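Local coordinates for protein SxtG (PDB 6U1R) that acts as an amidinotransferase in saxitoxin biosynthesis, probably passing the amidino group through a covalent cysteine intermediate, at residues Glu75-Ile79 with Gln125-Gly129; Ser118-Pro122 with Arg154-Phe158; Glu148-Ala152 with Pro212-Ala216. Where two conformers were deposited one is given. Residues are numbered along the deposited sequence.

Contact 1: Glu75-Ile79 with Gln125-Gly129; sequences ETGGI and QVRSG
Glu75-Ile79 is an irregular loop between helix 63-72 and helix 83-102. It packs on Gln125-Gly129, which begins as the second strand of the small β-hairpin 119-120/125-126 and leaves it as loop after Val126. Gln125 and Val126 are extended, Arg127 turns (phi/psi -87/-19), and Ser128 is extended again. In the loop, Thr76 sits at -129/28. Gly77 (87/-154) and Gly78 (90/4) follow, both with positive phi. The CA atoms of Thr76 and Val126 lie 5.3 Å apart, and those of Gly78 and Arg127 lie 4.7 Å apart. One backbone bond joins the segments: Arg127 N donates to Thr76 O at 3.1 Å. The contact is a loop anchored where a hairpin strand ends, away from the predicted active site. Both glycines are required by their backbone angles and by the other segment. A CB on Gly77 would clash with Ser128 OG, and one on Gly78 with Arg127 CB. Thr76 (chi1 p) points toward 125-129, with its OG1 3.4 Å from Arg127 CD. Arg127 (chi1 m, then t, t) runs out past the loop, its CD also 3.6 Å from Gly77 O. A water bridges the outer edge, 2.8 Å from Thr76 OG1, and donates to Gln125 O at 3.2 Å. The buried Ser128 takes chi1 p, which sets its hydroxyl between the two segments. Ser128 OG accepts from Gly78 N at 2.9 Å and donates to Gly129 O at 2.9 Å.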
ATOM      1  N   GLU A  75      18.584 -17.286  10.100  1.00 19.44           N
ATOM      2  CA  GLU A  75      18.890 -15.911   9.680  0.68 20.04           C
ATOM      3  C   GLU A  75      17.747 -15.266   8.909  1.00 19.81           C
ATOM      4  O   GLU A  75      17.332 -14.133   9.178  1.00 21.11           O
ATOM      5  CB  GLU A  75      20.136 -15.914   8.786  0.68 20.31           C
ATOM      6  CG  GLU A  75      21.468 -16.249   9.463  0.68 22.34           C
ATOM      7  CD  GLU A  75      21.786 -17.750   9.575  0.68 20.49           C
ATOM      8  OE1 GLU A  75      20.942 -18.619   9.226  0.68 18.63           O
ATOM      9  OE2 GLU A  75      22.918 -18.055  10.019  0.68 19.38           O
ATOM     10  N   THR A  76      17.284 -15.949   7.858  1.00 18.52           N
ATOM     11  CA  THR A  76      16.284 -15.362   6.971  1.00 18.62           C
ATOM     12  C   THR A  76      15.109 -16.306   6.757  1.00 17.08           C
ATOM     13  O   THR A  76      14.439 -16.243   5.724  1.00 16.61           O
ATOM     14  CB  THR A  76      16.879 -14.959   5.618  1.00 20.48           C
ATOM     15  OG1 THR A  76      17.377 -16.122   4.931  1.00 18.97           O
ATOM     16  CG2 THR A  76      18.018 -13.931   5.800  1.00 20.70           C
ATOM     17  N   GLY A  77      14.830 -17.159   7.739  1.00 16.70           N
ATOM     18  CA  GLY A  77      13.701 -18.061   7.654  1.00 16.84           C
ATOM     19  C   GLY A  77      14.028 -19.369   6.956  1.00 16.16           C
ATOM     20  O   GLY A  77      15.188 -19.802   6.937  1.00 17.54           O
ATOM     21  N   GLY A  78      13.016 -20.005   6.375  1.00 16.06           N
ATOM     22  CA  GLY A  78      13.197 -21.257   5.671  1.00 16.22           C
ATOM     23  C   GLY A  78      13.048 -22.502   6.515  1.00 16.54           C
ATOM     24  O   GLY A  78      13.228 -23.612   5.989  1.00 18.77           O
ATOM     25  N   ILE A  79      12.697 -22.364   7.788  1.00 16.80           N
ATOM     26  CA  ILE A  79      12.558 -23.484   8.711  1.00 16.79           C
ATOM     27  C   ILE A  79      11.091 -23.568   9.131  1.00 18.52           C
ATOM     28  O   ILE A  79      10.560 -22.608   9.699  1.00 17.18           O
ATOM     29  CB  ILE A  79      13.451 -23.326   9.952  1.00 18.49           C
ATOM     30  CG1 ILE A  79      14.912 -23.052   9.562  1.00 18.51           C
ATOM     31  CG2 ILE A  79      13.336 -24.575  10.852  1.00 19.42           C
ATOM     32  CD1 ILE A  79      15.580 -24.212   8.840  1.00 19.98           C
ATOM     33  N   GLN A 125      16.542 -10.771  -0.422  1.00 16.60           N
ATOM     34  CA  GLN A 125      15.753 -11.984  -0.562  1.00 16.95           C
ATOM     35  C   GLN A 125      15.653 -12.675   0.793  1.00 16.04           C
ATOM     36  O   GLN A 125      16.513 -12.506   1.662  1.00 16.65           O
ATOM     37  CB  GLN A 125      16.354 -12.942  -1.608  1.00 20.75           C
ATOM     38  CG  GLN A 125      17.688 -13.505  -1.235  1.00 20.44           C
ATOM     39  CD  GLN A 125      18.276 -14.364  -2.353  1.00 29.00           C
ATOM     40  OE1 GLN A 125      18.341 -15.587  -2.249  1.00 35.86           O
ATOM     41  NE2 GLN A 125      18.681 -13.722  -3.429  1.00 28.60           N
ATOM     42  N   VAL A 126      14.584 -13.451   0.967  1.00 14.96           N
ATOM     43  CA  VAL A 126      14.402 -14.250   2.173  1.00 15.32           C
ATOM     44  C   VAL A 126      13.992 -15.661   1.763  1.00 15.02           C
ATOM     45  O   VAL A 126      13.560 -15.907   0.643  1.00 15.43           O
ATOM     46  CB  VAL A 126      13.350 -13.637   3.138  1.00 16.99           C
ATOM     47  CG1 VAL A 126      13.804 -12.267   3.629  1.00 16.48           C
ATOM     48  CG2 VAL A 126      11.991 -13.553   2.463  1.00 14.97           C
ATOM     49  N   ARG A 127      14.142 -16.593   2.695  1.00 15.24           N
ATOM     50  CA  ARG A 127      13.922 -18.000   2.401  1.00 15.72           C
ATOM     51  C   ARG A 127      12.479 -18.445   2.554  1.00 16.40           C
ATOM     52  O   ARG A 127      12.111 -19.493   2.003  1.00 16.70           O
ATOM     53  CB  ARG A 127      14.823 -18.850   3.307  1.00 17.04           C
ATOM     54  CG  ARG A 127      16.274 -18.790   2.911  1.00 16.25           C
ATOM     55  CD  ARG A 127      17.197 -19.422   3.942  1.00 17.73           C
ATOM     56  NE  ARG A 127      18.579 -19.294   3.505  1.00 19.71           N
ATOM     57  CZ  ARG A 127      19.221 -20.201   2.782  1.00 18.64           C
ATOM     58  NH1 ARG A 127      18.613 -21.329   2.430  1.00 18.27           N
ATOM     59  NH2 ARG A 127      20.476 -19.969   2.415  1.00 18.72           N
ATOM     60  N   SER A 128      11.651 -17.689   3.274  1.00 16.12           N
ATOM     61  CA  SER A 128      10.249 -18.038   3.460  1.00 15.60           C
ATOM     62  C   SER A 128       9.517 -16.825   4.019  1.00 14.57           C
ATOM     63  O   SER A 128      10.125 -15.826   4.420  1.00 15.38           O
ATOM     64  CB  SER A 128      10.074 -19.228   4.414  1.00 15.02           C
ATOM     65  OG  SER A 128      10.421 -18.864   5.747  1.00 16.17           O
ATOM     66  N   GLY A 129       8.205 -16.935   4.056  1.00 13.82           N
ATOM     67  CA  GLY A 129       7.397 -16.062   4.878  1.00 14.75           C
ATOM     68  C   GLY A 129       7.351 -16.527   6.319  1.00 15.94           C
ATOM     69  O   GLY A 129       8.215 -17.275   6.793  1.00 15.03           O
TER
HETATM   70  O   HOH W   1      17.775 -15.438   2.259  1.00 21.64           O

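Contact 2: Ser118-Pro122 with Arg154-Phe158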
ATOM      1  N   SER A 118      10.096 -19.085  -0.928  1.00 19.10           N
ATOM      2  CA  SER A 118      11.004 -17.942  -0.914  1.00 18.57           C
ATOM      3  C   SER A 118      10.442 -16.805  -1.777  1.00 16.19           C
ATOM      4  O   SER A 118       9.552 -16.998  -2.612  1.00 17.38           O
ATOM      5  CB  SER A 118      12.386 -18.346  -1.434  1.00 19.88           C
ATOM      6  OG  SER A 118      12.297 -18.734  -2.794  1.00 19.77           O
ATOM      7  N   PHE A 119      10.953 -15.597  -1.541  1.00 17.30           N
ATOM      8  CA  PHE A 119      10.662 -14.472  -2.420  1.00 17.22           C
ATOM      9  C   PHE A 119      11.795 -13.449  -2.329  1.00 15.76           C
ATOM     10  O   PHE A 119      12.674 -13.530  -1.474  1.00 16.47           O
ATOM     11  CB  PHE A 119       9.286 -13.859  -2.107  1.00 15.86           C
ATOM     12  CG  PHE A 119       9.079 -13.470  -0.654  1.00 16.51           C
ATOM     13  CD1 PHE A 119       9.489 -12.230  -0.190  1.00 15.59           C
ATOM     14  CD2 PHE A 119       8.456 -14.340   0.235  1.00 16.30           C
ATOM     15  CE1 PHE A 119       9.268 -11.850   1.132  1.00 14.60           C
ATOM     16  CE2 PHE A 119       8.241 -13.978   1.568  1.00 15.29           C
ATOM     17  CZ  PHE A 119       8.653 -12.736   2.020  1.00 15.66           C
ATOM     18  N   SER A 120      11.770 -12.478  -3.237  1.00 16.09           N
ATOM     19  CA  SER A 120      12.903 -11.575  -3.364  1.00 16.35           C
ATOM     20  C   SER A 120      12.436 -10.271  -3.989  1.00 15.84           C
ATOM     21  O   SER A 120      11.490 -10.246  -4.779  1.00 16.24           O
ATOM     22  CB  SER A 120      14.004 -12.198  -4.231  1.00 18.54           C
ATOM     23  OG  SER A 120      13.517 -12.404  -5.535  1.00 19.67           O
ATOM     24  N   THR A 121      13.113  -9.196  -3.620  1.00 16.24           N
ATOM     25  CA  THR A 121      12.974  -7.890  -4.232  1.00 15.80           C
ATOM     26  C   THR A 121      14.269  -7.584  -4.978  1.00 18.17           C
ATOM     27  O   THR A 121      15.243  -8.357  -4.904  1.00 17.85           O
ATOM     28  CB  THR A 121      12.724  -6.802  -3.182  1.00 16.43           C
ATOM     29  OG1 THR A 121      13.942  -6.551  -2.462  1.00 15.76           O
ATOM     30  CG2 THR A 121      11.649  -7.221  -2.182  1.00 15.23           C
ATOM     31  N   PRO A 122      14.343  -6.452  -5.669  1.00 17.55           N
ATOM     32  CA  PRO A 122      15.603  -6.092  -6.339  1.00 17.11           C
ATOM     33  C   PRO A 122      16.763  -5.898  -5.377  1.00 18.52           C
ATOM     34  O   PRO A 122      17.920  -5.921  -5.812  1.00 20.50           O
ATOM     35  CB  PRO A 122      15.244  -4.793  -7.080  1.00 18.24           C
ATOM     36  CG  PRO A 122      13.755  -4.950  -7.367  1.00 18.16           C
ATOM     37  CD  PRO A 122      13.227  -5.592  -6.086  1.00 16.14           C
ATOM     38  N   ARG A 154      10.882  -8.095   6.760  1.00 14.60           N
ATOM     39  CA  ARG A 154      10.961  -8.583   5.390  1.00 15.12           C
ATOM     40  C   ARG A 154      10.234  -9.906   5.188  1.00 13.34           C
ATOM     41  O   ARG A 154       9.617 -10.116   4.148  1.00 12.44           O
ATOM     42  CB  ARG A 154      12.431  -8.743   4.986  1.00 14.61           C
ATOM     43  CG  ARG A 154      13.186  -7.440   4.820  1.00 13.36           C
ATOM     44  CD  ARG A 154      14.678  -7.732   4.752  1.00 14.24           C
ATOM     45  NE  ARG A 154      15.457  -6.551   4.386  1.00 14.75           N
ATOM     46  CZ  ARG A 154      16.760  -6.419   4.616  1.00 17.77           C
ATOM     47  NH1 ARG A 154      17.439  -7.400   5.230  1.00 17.75           N
ATOM     48  NH2 ARG A 154      17.389  -5.315   4.223  1.00 17.73           N
ATOM     49  N   ASN A 155      10.323 -10.832   6.146  1.00 12.93           N
ATOM     50  CA  ASN A 155       9.677 -12.125   5.938  1.00 14.69           C
ATOM     51  C   ASN A 155       8.160 -12.025   5.910  1.00 14.63           C
ATOM     52  O   ASN A 155       7.497 -12.978   5.490  1.00 14.54           O
ATOM     53  CB  ASN A 155      10.109 -13.105   7.018  1.00 14.75           C
ATOM     54  CG  ASN A 155      11.573 -13.443   6.933  1.00 15.92           C
ATOM     55  OD1 ASN A 155      12.408 -12.707   7.443  1.00 17.81           O
ATOM     56  ND2 ASN A 155      11.903 -14.556   6.258  1.00 17.74           N
ATOM     57  N   ARG A 156       7.593 -10.910   6.364  1.00 14.16           N
ATOM     58  CA  ARG A 156       6.146 -10.724   6.393  1.00 13.60           C
ATOM     59  C   ARG A 156       5.629  -9.873   5.233  1.00 13.27           C
ATOM     60  O   ARG A 156       4.463  -9.486   5.234  1.00 12.35           O
ATOM     61  CB  ARG A 156       5.749 -10.120   7.754  1.00 13.27           C
ATOM     62  CG  ARG A 156       6.381 -10.860   8.934  1.00 14.05           C
ATOM     63  CD  ARG A 156       5.836 -10.398  10.276  1.00 14.98           C
ATOM     64  NE  ARG A 156       4.478 -10.882  10.521  1.00 13.25           N
ATOM     65  CZ  ARG A 156       3.830 -10.732  11.670  1.00 15.01           C
ATOM     66  NH1 ARG A 156       4.413 -10.114  12.683  1.00 12.86           N
ATOM     67  NH2 ARG A 156       2.607 -11.235  11.810  1.00 14.67           N
ATOM     68  N   TYR A 157       6.455  -9.649   4.202  1.00 13.44           N
ATOM     69  CA  TYR A 157       6.129  -8.755   3.089  1.00 12.87           C
ATOM     70  C   TYR A 157       4.838  -9.142   2.379  1.00 12.10           C
ATOM     71  O   TYR A 157       4.140  -8.275   1.832  1.00 14.50           O
ATOM     72  CB  TYR A 157       7.264  -8.806   2.073  1.00 14.47           C
ATOM     73  CG  TYR A 157       7.616  -7.523   1.341  1.00 14.69           C
ATOM     74  CD1 TYR A 157       7.952  -6.369   2.030  1.00 13.83           C
ATOM     75  CD2 TYR A 157       7.706  -7.509  -0.040  1.00 16.15           C
ATOM     76  CE1 TYR A 157       8.337  -5.228   1.350  1.00 14.22           C
ATOM     77  CE2 TYR A 157       8.086  -6.395  -0.724  1.00 16.17           C
ATOM     78  CZ  TYR A 157       8.417  -5.255  -0.030  1.00 16.11           C
ATOM     79  OH  TYR A 157       8.797  -4.152  -0.771  1.00 16.76           O
ATOM     80  N   PHE A 158       4.537 -10.436   2.312  1.00 12.98           N
ATOM     81  CA  PHE A 158       3.379 -10.941   1.587  1.00 11.94           C
ATOM     82  C   PHE A 158       2.372 -11.599   2.518  1.00 12.80           C
ATOM     83  O   PHE A 158       1.560 -12.428   2.084  1.00 12.13           O
ATOM     84  CB  PHE A 158       3.830 -11.914   0.493  1.00 14.94           C
ATOM     85  CG  PHE A 158       4.602 -11.246  -0.602  1.00 15.49           C
ATOM     86  CD1 PHE A 158       3.961 -10.389  -1.474  1.00 16.03           C
ATOM     87  CD2 PHE A 158       5.973 -11.433  -0.737  1.00 13.70           C
ATOM     88  CE1 PHE A 158       4.645  -9.740  -2.480  1.00 16.18           C
ATOM     89  CE2 PHE A 158       6.670 -10.767  -1.747  1.00 15.10           C
ATOM     90  CZ  PHE A 158       6.006  -9.927  -2.612  1.00 14.80           C
TER
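Phe119 is the centre of this buried aromatic cluster, which joins strand 119-120 of a two-stranded β-hairpin to the loop between strand 145-148 and helix 164-172. It has the largest area covered here. Its side chain (chi1 p) points toward the loop and meets four of its residues. The key interaction is a T-shaped (edge-to-face) stack with Phe158. The edge of the Phe158 ring meets the face of Phe119, with centroids 4.9 Å apart and planes at 89°. The closest atoms are Phe119 CD1 and Phe158 CE2, at 3.5 Å. The rim of the Phe119 ring faces backbone carbonyls. Phe119 CE1 is 3.5 Å from Arg154 O, and Phe119 CZ is 3.7 Å from Asn155 O. Both oxygens lie near the ring plane, so the ring presents its C-H edge to them. Arg154 O also accepts from Tyr157 N at 3.2 Å. That turn carries Tyr157 and Phe158 round to the hairpin. Phe119 CE1 packs on Tyr157 CB at 3.8 Å, and the hydroxyl of Tyr157 is bonded to Pro183 O. The cluster is part of the dimer interface. Ser120, whose CB points away from the loop, hydrogen-bonds through OG to Ser120 of the second subunit, and Phe158 packs on Pro122 of that subunit. The last side-chain contact across the segments is a small packing contact farther along the hairpin. There Thr121 CG2 sits 3.9 Å from Tyr157 CE2.

Contact 3: Glu148-Ala152 with Pro212-Ala216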
ATOM      1  N   GLU A 148      -3.785  -1.928   5.129  1.00 11.77           N
ATOM      2  CA  GLU A 148      -2.656  -2.853   5.147  1.00 12.47           C
ATOM      3  C   GLU A 148      -1.409  -2.122   5.632  1.00 12.19           C
ATOM      4  O   GLU A 148      -0.987  -1.117   5.037  1.00 12.65           O
ATOM      5  CB  GLU A 148      -2.425  -3.477   3.769  1.00 12.58           C
ATOM      6  CG  GLU A 148      -3.703  -4.125   3.189  1.00 13.85           C
ATOM      7  CD  GLU A 148      -3.463  -5.128   2.069  1.00 16.28           C
ATOM      8  OE1 GLU A 148      -2.293  -5.333   1.665  1.00 17.82           O
ATOM      9  OE2 GLU A 148      -4.465  -5.713   1.587  1.00 15.88           O
ATOM     10  N   ALA A 149      -0.826  -2.644   6.703  1.00 11.23           N
ATOM     11  CA  ALA A 149       0.313  -2.029   7.362  1.00 10.60           C
ATOM     12  C   ALA A 149       1.586  -2.138   6.521  1.00 12.68           C
ATOM     13  O   ALA A 149       1.821  -3.151   5.849  1.00 12.42           O
ATOM     14  CB  ALA A 149       0.551  -2.692   8.707  1.00 11.71           C
ATOM     15  N   PRO A 150       2.455  -1.122   6.588  1.00 11.75           N
ATOM     16  CA  PRO A 150       3.772  -1.221   5.939  1.00 12.86           C
ATOM     17  C   PRO A 150       4.775  -1.869   6.879  1.00 11.83           C
ATOM     18  O   PRO A 150       5.439  -1.169   7.645  1.00 13.13           O
ATOM     19  CB  PRO A 150       4.122   0.241   5.649  1.00 11.96           C
ATOM     20  CG  PRO A 150       3.472   1.005   6.809  1.00 13.45           C
ATOM     21  CD  PRO A 150       2.251   0.190   7.231  1.00 12.50           C
ATOM     22  N   MET A 151       4.871  -3.190   6.855  1.00 12.39           N
ATOM     23  CA  MET A 151       5.559  -3.903   7.920  1.00 12.16           C
ATOM     24  C   MET A 151       7.071  -3.931   7.722  1.00 12.41           C
ATOM     25  O   MET A 151       7.570  -4.116   6.604  1.00 12.71           O
ATOM     26  CB  MET A 151       5.002  -5.325   8.022  1.00 12.97           C
ATOM     27  CG  MET A 151       3.489  -5.343   8.329  1.00 13.74           C
ATOM     28  SD  MET A 151       2.816  -7.027   8.484  1.00 13.34           S
ATOM     29  CE  MET A 151       3.330  -7.480  10.141  1.00 14.50           C
ATOM     30  N   ALA A 152       7.801  -3.757   8.829  1.00 11.41           N
ATOM     31  CA  ALA A 152       9.268  -3.689   8.768  1.00 14.41           C
ATOM     32  C   ALA A 152       9.925  -5.051   8.585  1.00 15.33           C
ATOM     33  O   ALA A 152      11.080  -5.118   8.130  1.00 13.64           O
ATOM     34  CB  ALA A 152       9.818  -3.031  10.037  1.00 14.78           C
ATOM     35  N   PRO A 212       8.651   4.955   6.227  1.00 12.86           N
ATOM     36  CA  PRO A 212       7.539   4.647   7.148  1.00 12.94           C
ATOM     37  C   PRO A 212       7.323   3.147   7.303  1.00 12.97           C
ATOM     38  O   PRO A 212       7.086   2.452   6.313  1.00 12.10           O
ATOM     39  CB  PRO A 212       6.329   5.307   6.477  1.00 14.09           C
ATOM     40  CG  PRO A 212       6.860   6.267   5.488  1.00 15.31           C
ATOM     41  CD  PRO A 212       8.227   5.800   5.095  1.00 14.00           C
ATOM     42  N   THR A 213       7.352   2.656   8.552  1.00 12.05           N
ATOM     43  CA  THR A 213       6.966   1.281   8.866  1.00 11.39           C
ATOM     44  C   THR A 213       6.154   1.256  10.154  1.00 13.04           C
ATOM     45  O   THR A 213       6.422   2.015  11.101  1.00 11.66           O
ATOM     46  CB  THR A 213       8.170   0.299   9.007  1.00 11.90           C
ATOM     47  OG1 THR A 213       9.079   0.726  10.034  1.00 15.20           O
ATOM     48  CG2 THR A 213       8.917   0.157   7.698  1.00 13.07           C
ATOM     49  N   PHE A 214       5.138   0.401  10.168  1.00 12.63           N
ATOM     50  CA  PHE A 214       4.460   0.068  11.415  1.00 11.86           C
ATOM     51  C   PHE A 214       3.749  -1.269  11.270  1.00 13.84           C
ATOM     52  O   PHE A 214       3.387  -1.690  10.164  1.00 12.68           O
ATOM     53  CB  PHE A 214       3.466   1.167  11.855  1.00 11.77           C
ATOM     54  CG  PHE A 214       2.250   1.335  10.967  1.00 13.05           C
ATOM     55  CD1 PHE A 214       1.131   0.522  11.139  1.00 12.32           C
ATOM     56  CD2 PHE A 214       2.206   2.323   9.991  1.00 13.41           C
ATOM     57  CE1 PHE A 214       0.017   0.685  10.350  1.00 14.12           C
ATOM     58  CE2 PHE A 214       1.074   2.498   9.195  1.00 14.05           C
ATOM     59  CZ  PHE A 214      -0.017   1.684   9.374  1.00 14.40           C
ATOM     60  N   ASP A 215       3.586  -1.938  12.413  1.00 12.37           N
ATOM     61  CA  ASP A 215       2.687  -3.074  12.555  1.00 12.41           C
ATOM     62  C   ASP A 215       1.382  -2.577  13.168  1.00 13.42           C
ATOM     63  O   ASP A 215       1.388  -1.754  14.095  1.00 11.06           O
ATOM     64  CB  ASP A 215       3.274  -4.148  13.475  1.00 12.22           C
ATOM     65  CG  ASP A 215       4.326  -5.020  12.799  1.00 13.44           C
ATOM     66  OD1 ASP A 215       4.871  -4.621  11.753  1.00 12.29           O
ATOM     67  OD2 ASP A 215       4.609  -6.110  13.338  1.00 14.39           O
ATOM     68  N   ALA A 216       0.263  -3.114  12.689  1.00 12.52           N
ATOM     69  CA  ALA A 216      -1.020  -2.630  13.180  1.00 12.52           C
ATOM     70  C   ALA A 216      -1.185  -2.914  14.666  1.00 13.01           C
ATOM     71  O   ALA A 216      -1.855  -2.159  15.380  1.00 13.22           O
ATOM     72  CB  ALA A 216      -2.148  -3.270  12.370  1.00 13.15           C
TER
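This is a buried loop-to-loop crossing that contains the predicted active-site residue Asp215. Glu148-Ala152 starts at the last residue of strand 145-148 and runs on as loop. Pro212-Ala216 leads toward strand 219-222. The touching parts run 119° apart and come closest at Pro150 and Thr213, whose CA atoms are 5.0 Å apart. Pro150 is the residue most covered. Its carbonyl oxygen accepts the one hydrogen bond between the segments, from Phe214 N at 3.0 Å. The same oxygen takes a CA-H...O contact from Thr213 CA at 3.1 Å. The Pro150 ring lies against the Phe214 ring in a CH-pi contact, with CD 3.4 Å from the ring centroid and 19° off the normal. Ala149 CB adds to this packing, 3.8 Å from Phe214 CE1 and 3.3 Å from Phe214 O. In the α/β-propeller (pentein) fold of amidinotransferases, the catalytic residues are carried on loops around the central cavity, and Asp215 fits that pattern. Asp215 OD2 hydrogen-bonds to NE2 of His264, also a predicted active-site residue, a pairing consistent with an acid-histidine pair in catalysis. The Asp215 carboxylate also meets the loop 148-152: Met151 CE lies 3.6 Å from Asp215 OD1 and 3.7 Å from Asp215 OD2. Beyond the proline, Ala152 CB lies 3.8 Å from Thr213 OG1, which is itself hydrogen-bonded to Val233 O.

How the contacts relate
Contacts 1 and 2 are neighbours, with centres 9 Å apart, and share the hairpin 119-120/125-126. Asn155 of contact 2 ties both segments of contact 1 together. Its ND2 is 2.9 Å from Ser128 O and 3.1 Å from Thr76 O. Contacts 2 and 3, with centres 14 Å apart, use successive parts of one loop, and both touch the second subunit. Arg156 NE packs 3.6 Å from Met151 CE, and Arg156 NH1 is 4.1 Å from Asp215 OD2. Contact 3 holds the predicted active-site aspartate, while in contact 2 the Tyr157 side chain is about 10 Å from that of Asp215. Contact 1 is remote, its centre 19 Å from that of contact 3.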